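Local coordinates for Di-haem cytochrome c peroxidase family protein (Burkholderia thailandensis E264, PDB 6NX0) that carries two covalently bound c-type hemes, forms an unusually stable bis-Fe(IV) state and probably acts as a cytochrome c peroxidase, at residues Phe268-Asp273 with Pro314-Phe319; Leu290-Arg294 with His305-Asp309. All coordinates share one frame; numbering follows the deposited sequence.

Contact 1. Residues Phe268-Asp273 with Pro314-Phe319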
ATOM      1  N   PHE A 268      10.524  -3.531  12.373  1.00 12.05           N
ATOM      2  CA  PHE A 268      11.440  -4.596  11.953  1.00 13.38           C
ATOM      3  C   PHE A 268      11.617  -5.639  13.062  1.00 13.91           C
ATOM      4  O   PHE A 268      12.730  -5.938  13.501  1.00 15.36           O
ATOM      5  CB  PHE A 268      12.794  -4.009  11.529  1.00 15.77           C
ATOM      6  CG  PHE A 268      12.722  -3.126  10.306  1.00 14.91           C
ATOM      7  CD1 PHE A 268      12.540  -3.670   9.040  1.00 13.97           C
ATOM      8  CD2 PHE A 268      12.867  -1.754  10.424  1.00 15.56           C
ATOM      9  CE1 PHE A 268      12.481  -2.861   7.921  1.00 13.37           C
ATOM     10  CE2 PHE A 268      12.807  -0.942   9.303  1.00 13.26           C
ATOM     11  CZ  PHE A 268      12.623  -1.511   8.051  1.00 14.09           C
ATOM     12  N   SER A 269      10.483  -6.195  13.506  1.00 12.69           N
ATOM     13  CA  SER A 269      10.459  -7.107  14.648  1.00 12.31           C
ATOM     14  C   SER A 269       9.930  -8.486  14.272  1.00 14.47           C
ATOM     15  O   SER A 269       9.509  -9.238  15.154  1.00 16.95           O
ATOM     16  CB  SER A 269       9.622  -6.520  15.781  1.00 16.44           C
ATOM     17  OG  SER A 269       8.249  -6.484  15.432  1.00 15.07           O
ATOM     18  N   SER A 270       9.985  -8.856  13.000  1.00 12.94           N
ATOM     19  CA  SER A 270       9.437 -10.128  12.561  1.00 13.96           C
ATOM     20  C   SER A 270      10.463 -11.241  12.733  1.00 18.07           C
ATOM     21  O   SER A 270      11.651 -10.996  12.961  1.00 14.64           O
ATOM     22  CB  SER A 270       8.998 -10.052  11.105  1.00 13.11           C
ATOM     23  OG  SER A 270      10.126  -9.986  10.245  1.00 15.02           O
ATOM     24  N   ARG A 271       9.992 -12.481  12.579  1.00 14.32           N
ATOM     25  CA  ARG A 271      10.917 -13.617  12.589  1.00 13.08           C
ATOM     26  C   ARG A 271      11.852 -13.579  11.385  1.00 15.82           C
ATOM     27  O   ARG A 271      13.016 -13.974  11.504  1.00 16.51           O
ATOM     28  CB  ARG A 271      10.147 -14.936  12.673  1.00 12.77           C
ATOM     29  CG  ARG A 271       9.613 -15.175  14.093  1.00 14.98           C
ATOM     30  CD  ARG A 271       8.882 -16.524  14.273  1.00 17.01           C
ATOM     31  NE  ARG A 271       9.663 -17.648  13.751  1.00 18.46           N
ATOM     32  CZ  ARG A 271       9.423 -18.286  12.604  1.00 16.14           C
ATOM     33  NH1 ARG A 271       8.388 -17.979  11.829  1.00 17.82           N
ATOM     34  NH2 ARG A 271      10.227 -19.265  12.235  1.00 17.27           N
ATOM     35  N   TYR A 272      11.396 -13.058  10.238  1.00 13.61           N
ATOM     36  CA  TYR A 272      12.317 -12.841   9.132  1.00 16.17           C
ATOM     37  C   TYR A 272      13.430 -11.870   9.531  1.00 14.17           C
ATOM     38  O   TYR A 272      14.602 -12.086   9.182  1.00 16.69           O
ATOM     39  CB  TYR A 272      11.551 -12.344   7.902  1.00 14.31           C
ATOM     40  CG  TYR A 272      12.472 -11.951   6.772  1.00 14.25           C
ATOM     41  CD1 TYR A 272      12.979 -12.911   5.912  1.00 17.36           C
ATOM     42  CD2 TYR A 272      12.835 -10.624   6.575  1.00 15.06           C
ATOM     43  CE1 TYR A 272      13.831 -12.553   4.861  1.00 19.38           C
ATOM     44  CE2 TYR A 272      13.693 -10.258   5.547  1.00 15.51           C
ATOM     45  CZ  TYR A 272      14.184 -11.234   4.693  1.00 16.98           C
ATOM     46  OH  TYR A 272      15.032 -10.898   3.653  1.00 21.29           O
ATOM     47  N   ASP A 273      13.092 -10.803  10.264  1.00 16.71           N
ATOM     48  CA  ASP A 273      14.113  -9.852  10.715  1.00 14.03           C
ATOM     49  C   ASP A 273      15.084 -10.503  11.695  1.00 19.72           C
ATOM     50  O   ASP A 273      16.280 -10.197  11.689  1.00 21.25           O
ATOM     51  CB  ASP A 273      13.458  -8.625  11.339  1.00 16.20           C
ATOM     52  CG  ASP A 273      12.644  -7.843  10.337  1.00 16.57           C
ATOM     53  OD1 ASP A 273      13.207  -7.503   9.262  1.00 18.76           O
ATOM     54  OD2 ASP A 273      11.448  -7.602  10.610  1.00 15.57           O
ATOM     55  N   PRO A 314      17.723  -4.934   8.137  1.00 37.97           N
ATOM     56  CA  PRO A 314      16.359  -5.254   7.685  1.00 33.96           C
ATOM     57  C   PRO A 314      15.752  -4.285   6.675  1.00 22.01           C
ATOM     58  O   PRO A 314      14.885  -4.708   5.894  1.00 20.33           O
ATOM     59  CB  PRO A 314      15.578  -5.253   9.008  1.00 32.05           C
ATOM     60  CG  PRO A 314      16.419  -4.428   9.945  1.00 42.71           C
ATOM     61  CD  PRO A 314      17.786  -4.889   9.605  1.00 41.45           C
ATOM     62  N   GLU A 315      16.143  -3.004   6.652  1.00 24.16           N
ATOM     63  CA  GLU A 315      15.481  -2.092   5.718  1.00 24.89           C
ATOM     64  C   GLU A 315      15.856  -2.342   4.274  1.00 24.32           C
ATOM     65  O   GLU A 315      15.250  -1.733   3.395  1.00 25.59           O
ATOM     66  CB  GLU A 315      15.760  -0.616   6.002  1.00 33.07           C
ATOM     67  CG  GLU A 315      16.191  -0.314   7.397  1.00 36.79           C
ATOM     68  CD  GLU A 315      17.664  -0.576   7.583  1.00 39.62           C
ATOM     69  OE1 GLU A 315      18.459   0.031   6.831  1.00 46.99           O
ATOM     70  OE2 GLU A 315      18.020  -1.411   8.451  1.00 43.93           O
ATOM     71  N   ARG A 316      16.839  -3.199   3.995  1.00 19.97           N
ATOM     72  CA  ARG A 316      17.038  -3.629   2.621  0.50 22.84           C
ATOM     73  C   ARG A 316      16.037  -4.705   2.209  1.00 23.01           C
ATOM     74  O   ARG A 316      16.130  -5.225   1.096  1.00 21.24           O
ATOM     75  CB  ARG A 316      18.482  -4.114   2.422  0.50 27.23           C
ATOM     76  CG  ARG A 316      19.540  -2.983   2.466  0.50 32.61           C
ATOM     77  CD  ARG A 316      20.936  -3.444   1.981  0.50 34.89           C
ATOM     78  NE  ARG A 316      21.858  -2.337   1.674  0.50 31.49           N
ATOM     79  CZ  ARG A 316      21.690  -1.469   0.680  0.50 31.43           C
ATOM     80  NH1 ARG A 316      20.628  -1.551  -0.102  0.50 33.46           N
ATOM     81  NH2 ARG A 316      22.581  -0.502   0.469  0.50 31.19           N
ATOM     82  N   SER A 317      15.074  -5.048   3.073  1.00 15.98           N
ATOM     83  CA  SER A 317      14.041  -6.032   2.740  1.00 15.70           C
ATOM     84  C   SER A 317      12.692  -5.395   3.028  1.00 14.13           C
ATOM     85  O   SER A 317      12.066  -5.653   4.058  1.00 13.94           O
ATOM     86  CB  SER A 317      14.214  -7.320   3.497  1.00 14.55           C
ATOM     87  OG  SER A 317      15.411  -7.978   3.100  1.00 16.16           O
ATOM     88  N   LEU A 318      12.235  -4.575   2.086  1.00 12.19           N
ATOM     89  CA  LEU A 318      10.915  -3.973   2.195  1.00 11.69           C
ATOM     90  C   LEU A 318       9.884  -4.698   1.346  1.00 12.31           C
ATOM     91  O   LEU A 318       8.689  -4.393   1.447  1.00 13.77           O
ATOM     92  CB  LEU A 318      10.975  -2.484   1.819  1.00 13.81           C
ATOM     93  CG  LEU A 318      11.891  -1.638   2.723  1.00 14.59           C
ATOM     94  CD1 LEU A 318      12.017  -0.216   2.232  1.00 16.45           C
ATOM     95  CD2 LEU A 318      11.409  -1.669   4.168  1.00 19.76           C
ATOM     96  N   PHE A 319      10.307  -5.678   0.539  1.00 10.84           N
ATOM     97  CA  PHE A 319       9.410  -6.531  -0.235  1.00  9.77           C
ATOM     98  C   PHE A 319       8.618  -5.736  -1.265  1.00 11.76           C
ATOM     99  O   PHE A 319       7.492  -6.081  -1.631  1.00 11.13           O
ATOM    100  CB  PHE A 319       8.526  -7.353   0.710  1.00 11.32           C
ATOM    101  CG  PHE A 319       9.337  -8.332   1.496  1.00 11.07           C
ATOM    102  CD1 PHE A 319       9.666  -9.564   0.958  1.00 13.99           C
ATOM    103  CD2 PHE A 319       9.855  -7.982   2.723  1.00 13.28           C
ATOM    104  CE1 PHE A 319      10.472 -10.453   1.676  1.00 15.02           C
ATOM    105  CE2 PHE A 319      10.664  -8.879   3.433  1.00 13.16           C
ATOM    106  CZ  PHE A 319      10.959 -10.094   2.902  1.00 11.67           C
TER
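The rings of Tyr272 and Phe319 meet in a T-shaped (edge-to-face) stack, which forms the buried, close-packed side of this contact. Phe319 supplies the edge: its CZ lies over one face of the tyrosine, toward the rim, 3.8 Å from Tyr272 CE2, and the two planes stand at 71°. The phenol points across to the loop because CG of Tyr272 is anti to its backbone N (chi1 173°), and there Tyr272 OH hydrogen-bonds Ser317 OG over 3.0 Å, the serine oxygen lying in the plane of the ring at its edge. Stack and bond thus fix the tyrosine from two directions, one over a face and one at the rim. Between the segments Asp273 contributes little area, its OD1 resting 3.3 Å from Pro314 CB. Its other oxygen, OD2, is engaged within segment 268-273. Ser270 and Asp273 form a capping box at the start of helix 271-276: Asp273 N donates to Ser270 OG at 3.1 Å, and Ser270 N returns a bond of the same length to Asp273 OD2. Ser270 OG also donates to that oxygen, from above the carboxylate plane, while OD1 takes a salt bridge from Arg373. The partly exposed part of the contact is mainly apolar, although Phe268 CE1 also comes to 3.6 Å from Pro314 O. Phe268 leans across the 3-10 segment 314-316, with CD1 3.4 Å from Pro314 CB and CZ near the backbone and CG of Glu315, whose carboxylate is turned almost perpendicular to the ring. Leu318 CD2 reaches the ring edge at a looser 4.1 Å from Phe268 CZ. Phe268 also makes an edge-to-face pair with Tyr165 outside the two segments.

Contact 2. Residues Leu290-Arg294 with His305-Asp309. With HEC (heme c), chain C.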
ATOM      1  N   LEU A 290      11.273 -19.158   1.008  1.00 12.42           N
ATOM      2  CA  LEU A 290      12.193 -18.073   0.689  1.00 13.82           C
ATOM      3  C   LEU A 290      12.930 -18.376  -0.606  1.00 14.24           C
ATOM      4  O   LEU A 290      13.081 -17.504  -1.466  1.00 13.07           O
ATOM      5  CB  LEU A 290      13.196 -17.877   1.825  1.00 15.29           C
ATOM      6  CG  LEU A 290      14.376 -16.938   1.603  1.00 15.07           C
ATOM      7  CD1 LEU A 290      13.908 -15.528   1.315  1.00 16.96           C
ATOM      8  CD2 LEU A 290      15.285 -16.976   2.820  1.00 19.28           C
ATOM      9  N   ALA A 291      13.360 -19.624  -0.784  1.00 14.96           N
ATOM     10  CA  ALA A 291      14.053 -19.960  -2.024  1.00 13.89           C
ATOM     11  C   ALA A 291      13.117 -19.880  -3.228  1.00 14.89           C
ATOM     12  O   ALA A 291      13.528 -19.419  -4.300  1.00 15.48           O
ATOM     13  CB  ALA A 291      14.680 -21.342  -1.900  1.00 16.82           C
ATOM     14  N   LEU A 292      11.858 -20.316  -3.085  1.00 12.67           N
ATOM     15  CA  LEU A 292      10.893 -20.168  -4.177  1.00 11.95           C
ATOM     16  C   LEU A 292      10.654 -18.698  -4.498  1.00 13.59           C
ATOM     17  O   LEU A 292      10.488 -18.323  -5.665  1.00 10.51           O
ATOM     18  CB  LEU A 292       9.575 -20.833  -3.797  1.00 11.51           C
ATOM     19  CG  LEU A 292       9.631 -22.355  -3.831  1.00 12.77           C
ATOM     20  CD1 LEU A 292       8.535 -22.913  -2.952  1.00 15.28           C
ATOM     21  CD2 LEU A 292       9.464 -22.873  -5.254  1.00 14.31           C
ATOM     22  N   PHE A 293      10.577 -17.876  -3.455  1.00 13.30           N
ATOM     23  CA  PHE A 293      10.336 -16.442  -3.580  1.00 13.00           C
ATOM     24  C   PHE A 293      11.390 -15.766  -4.431  1.00 12.74           C
ATOM     25  O   PHE A 293      11.077 -14.808  -5.152  1.00 12.04           O
ATOM     26  CB  PHE A 293      10.295 -15.837  -2.172  1.00 11.72           C
ATOM     27  CG  PHE A 293       9.709 -14.448  -2.101  1.00 12.08           C
ATOM     28  CD1 PHE A 293      10.494 -13.326  -2.218  1.00 13.01           C
ATOM     29  CD2 PHE A 293       8.352 -14.295  -1.873  1.00 11.51           C
ATOM     30  CE1 PHE A 293       9.925 -12.062  -2.152  1.00 11.43           C
ATOM     31  CE2 PHE A 293       7.783 -13.050  -1.790  1.00 11.12           C
ATOM     32  CZ  PHE A 293       8.559 -11.932  -1.915  1.00 13.17           C
ATOM     33  N   ARG A 294      12.633 -16.257  -4.364  1.00 10.77           N
ATOM     34  CA  ARG A 294      13.776 -15.691  -5.067  1.00 14.23           C
ATOM     35  C   ARG A 294      14.165 -16.494  -6.299  1.00 13.09           C
ATOM     36  O   ARG A 294      15.209 -16.207  -6.901  1.00 17.22           O
ATOM     37  CB  ARG A 294      14.978 -15.603  -4.130  1.00 17.14           C
ATOM     38  CG  ARG A 294      14.789 -14.654  -2.994  1.00 25.07           C
ATOM     39  CD  ARG A 294      16.125 -14.254  -2.393  1.00 24.51           C
ATOM     40  NE  ARG A 294      16.646 -15.309  -1.550  1.00 31.52           N
ATOM     41  CZ  ARG A 294      17.571 -15.105  -0.621  1.00 35.46           C
ATOM     42  NH1 ARG A 294      18.003 -16.117   0.136  1.00 27.88           N
ATOM     43  NH2 ARG A 294      18.053 -13.880  -0.456  1.00 27.68           N
ATOM     44  N   HIS A 305       8.784  -7.709  -5.575  1.00 10.92           N
ATOM     45  CA  HIS A 305       8.798  -7.598  -4.114  1.00 11.51           C
ATOM     46  C   HIS A 305      10.223  -7.832  -3.625  1.00 12.08           C
ATOM     47  O   HIS A 305      10.579  -8.905  -3.125  1.00 13.34           O
ATOM     48  CB  HIS A 305       7.848  -8.607  -3.478  1.00 10.81           C
ATOM     49  CG  HIS A 305       6.422  -8.487  -3.912  1.00  9.01           C
ATOM     50  ND1 HIS A 305       5.554  -7.547  -3.391  1.00  9.45           N
ATOM     51  CD2 HIS A 305       5.691  -9.235  -4.775  1.00  9.12           C
ATOM     52  CE1 HIS A 305       4.361  -7.705  -3.944  1.00  8.25           C
ATOM     53  NE2 HIS A 305       4.416  -8.722  -4.783  1.00 11.16           N
ATOM     54  N   THR A 306      11.039  -6.793  -3.736  1.00 12.60           N
ATOM     55  CA  THR A 306      12.484  -6.981  -3.629  1.00 14.14           C
ATOM     56  C   THR A 306      12.941  -7.174  -2.186  1.00 16.06           C
ATOM     57  O   THR A 306      12.320  -6.699  -1.231  1.00 14.92           O
ATOM     58  CB  THR A 306      13.209  -5.791  -4.226  1.00 16.36           C
ATOM     59  OG1 THR A 306      12.774  -4.621  -3.551  1.00 17.49           O
ATOM     60  CG2 THR A 306      12.929  -5.656  -5.698  1.00 19.57           C
ATOM     61  N   LEU A 307      14.056  -7.889  -2.040  1.00 13.58           N
ATOM     62  CA  LEU A 307      14.619  -8.150  -0.727  1.00 13.52           C
ATOM     63  C   LEU A 307      16.111  -8.391  -0.870  1.00 17.72           C
ATOM     64  O   LEU A 307      16.609  -8.756  -1.938  1.00 16.69           O
ATOM     65  CB  LEU A 307      13.968  -9.357  -0.044  1.00 16.39           C
ATOM     66  CG  LEU A 307      14.306 -10.773  -0.525  1.00 19.06           C
ATOM     67  CD1 LEU A 307      13.625 -11.811   0.352  1.00 22.04           C
ATOM     68  CD2 LEU A 307      13.925 -11.015  -1.991  1.00 20.32           C
ATOM     69  N   SER A 308      16.803  -8.169   0.241  1.00 18.77           N
ATOM     70  CA  SER A 308      18.241  -8.399   0.355  1.00 25.71           C
ATOM     71  C   SER A 308      18.525  -8.693   1.818  1.00 37.99           C
ATOM     72  O   SER A 308      18.498  -7.770   2.643  1.00 40.20           O
ATOM     73  CB  SER A 308      19.041  -7.187  -0.098  1.00 27.41           C
ATOM     74  OG  SER A 308      20.428  -7.441   0.078  1.00 33.82           O
ATOM     75  N   ASP A 309      18.782  -9.957   2.144  1.00 34.98           N
ATOM     76  CA  ASP A 309      19.225 -10.309   3.498  1.00 39.62           C
ATOM     77  C   ASP A 309      20.742 -10.123   3.597  1.00 40.75           C
ATOM     78  O   ASP A 309      21.522 -11.072   3.642  1.00 43.27           O
ATOM     79  CB  ASP A 309      18.801 -11.730   3.862  1.00 38.44           C
ATOM     80  CG  ASP A 309      18.986 -12.716   2.727  1.00 46.62           C
ATOM     81  OD1 ASP A 309      19.310 -12.266   1.610  1.00 44.28           O
ATOM     82  OD2 ASP A 309      18.800 -13.938   2.950  1.00 44.77           O
TER
HETATM   83 FE   HEC C 602       2.852  -9.595  -5.883  1.00 10.03          FE
HETATM   84  CHA HEC C 602       0.257  -7.740  -4.628  1.00  9.89           C
HETATM   85  CHB HEC C 602       2.517 -11.830  -3.297  1.00 10.47           C
HETATM   86  CHC HEC C 602       4.968 -11.784  -7.462  1.00 10.16           C
HETATM   87  CHD HEC C 602       3.487  -7.236  -8.265  1.00 11.21           C
HETATM   88  NA  HEC C 602       1.661  -9.721  -4.244  1.00  9.04           N
HETATM   89  C1A HEC C 602       0.681  -8.809  -3.898  1.00  9.81           C
HETATM   90  C2A HEC C 602       0.009  -9.332  -2.738  1.00  9.29           C
HETATM   91  C3A HEC C 602       0.698 -10.400  -2.316  1.00 10.87           C
HETATM   92  C4A HEC C 602       1.751 -10.674  -3.261  1.00  9.90           C
HETATM   93  CMA HEC C 602       0.332 -11.346  -1.176  1.00 10.31           C
HETATM   94  CAA HEC C 602      -1.131  -8.618  -1.978  1.00 11.11           C
HETATM   95  CBA HEC C 602      -0.582  -7.684  -0.912  1.00  9.30           C
HETATM   96  CGA HEC C 602      -1.612  -6.844  -0.196  1.00 11.77           C
HETATM   97  O1A HEC C 602      -1.148  -5.944   0.568  1.00 18.26           O
HETATM   98  O2A HEC C 602      -2.819  -6.845  -0.569  1.00 11.29           O
HETATM   99  NB  HEC C 602       3.621 -11.414  -5.469  1.00  9.08           N
HETATM  100  C1B HEC C 602       3.390 -12.146  -4.301  1.00  9.66           C
HETATM  101  C2B HEC C 602       4.141 -13.385  -4.388  1.00 10.33           C
HETATM  102  C3B HEC C 602       4.770 -13.424  -5.561  1.00  9.38           C
HETATM  103  C4B HEC C 602       4.490 -12.164  -6.235  1.00 10.81           C
HETATM  104  CMB HEC C 602       4.209 -14.432  -3.245  1.00 10.66           C
HETATM  105  CAB HEC C 602       5.595 -14.576  -6.189  1.00  9.62           C
HETATM  106  CBB HEC C 602       4.724 -15.845  -6.340  1.00  9.69           C
HETATM  107  NC  HEC C 602       4.061  -9.500  -7.495  1.00  8.16           N
HETATM  108  C1C HEC C 602       4.801 -10.545  -8.016  1.00 10.00           C
HETATM  109  C2C HEC C 602       5.427 -10.074  -9.220  1.00 11.15           C
HETATM  110  C3C HEC C 602       5.100  -8.787  -9.394  1.00 11.90           C
HETATM  111  C4C HEC C 602       4.201  -8.405  -8.331  1.00 11.45           C
HETATM  112  CMC HEC C 602       6.390 -10.966 -10.034  1.00 11.96           C
HETATM  113  CAC HEC C 602       5.723  -7.798 -10.392  1.00 12.13           C
HETATM  114  CBC HEC C 602       5.398  -8.284 -11.821  1.00 12.63           C
HETATM  115  ND  HEC C 602       2.052  -7.796  -6.312  1.00  9.15           N
HETATM  116  C1D HEC C 602       2.472  -6.989  -7.375  1.00 10.19           C
HETATM  117  C2D HEC C 602       1.528  -5.920  -7.520  1.00 11.42           C
HETATM  118  C3D HEC C 602       0.492  -6.113  -6.482  1.00 10.60           C
HETATM  119  C4D HEC C 602       0.904  -7.267  -5.730  1.00 11.10           C
HETATM  120  CMD HEC C 602       1.549  -4.789  -8.543  1.00 11.05           C
HETATM  121  CAD HEC C 602      -0.755  -5.248  -6.256  1.00 10.05           C
HETATM  122  CBD HEC C 602      -1.844  -5.747  -7.185  1.00  9.15           C
HETATM  123  CGD HEC C 602      -3.196  -5.221  -6.774  1.00  9.16           C
HETATM  124  O1D HEC C 602      -3.310  -4.651  -5.662  1.00  9.81           O
HETATM  125  O2D HEC C 602      -4.188  -5.536  -7.494  1.00 10.00           O
HETATM  126  O   HOH W   1      18.065 -11.645  -2.233  1.00 22.85           O
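Phe293 sets its ring edge against a buried carbonyl that has no hydrogen-bond partner in the model: CE1 comes within 3.4 Å of His305 O, which lies near the ring plane. The same ring brings CZ to 3.7 Å from His305 CB, crossing the histidine at about a right angle, and the helix end touches the iron ligand directly. His305 belongs to the CXXCH heme-binding motif of c-type cytochromes, in which Cys301 and Cys304 attach the porphyrin; its NE2 binds the iron at 2.1 Å, Tyr397 is the other axial ligand, and Phe319 O accepts from ND1. Farther along, Leu307 packs against helix 284-293, with its CD1 3.9 Å from Leu290 CD1 and its CD2 laid against the aliphatic part of Arg294. A bend at chi3 (-77°) brings the guanidinium to Asp309, and Arg294 NH2 makes a 2.9 Å salt bridge to Asp309 OD1. That bond is bent, 140° at the hydrogen, and meets the syn side 32° out of the carboxylate plane. A water linking Arg294 NH2 to Leu307 O adds a second bridge at this partly exposed end.

Contact 2 is nested within the chain loop that contact 1 closes, and their centres are about 11 Å apart. The two meet along the segments 305-309 and 314-319: Phe319 O lies 3.0 Å from His305 ND1 and Ser317 OG 3.2 Å from Ser308 N, both probable hydrogen bonds, while Phe319 CE1 packs 3.7 Å from Leu307 CD1. Contact 1 therefore contributes to the second shell of the iron ligand, the Phe319 carbonyl probably helping to set the imidazole's orientation, and it would be expected to raise the ring's electron-donating character. The side chain of Phe319 itself stays about 8 Å from this heme, and that of His305 about 12 Å from the other.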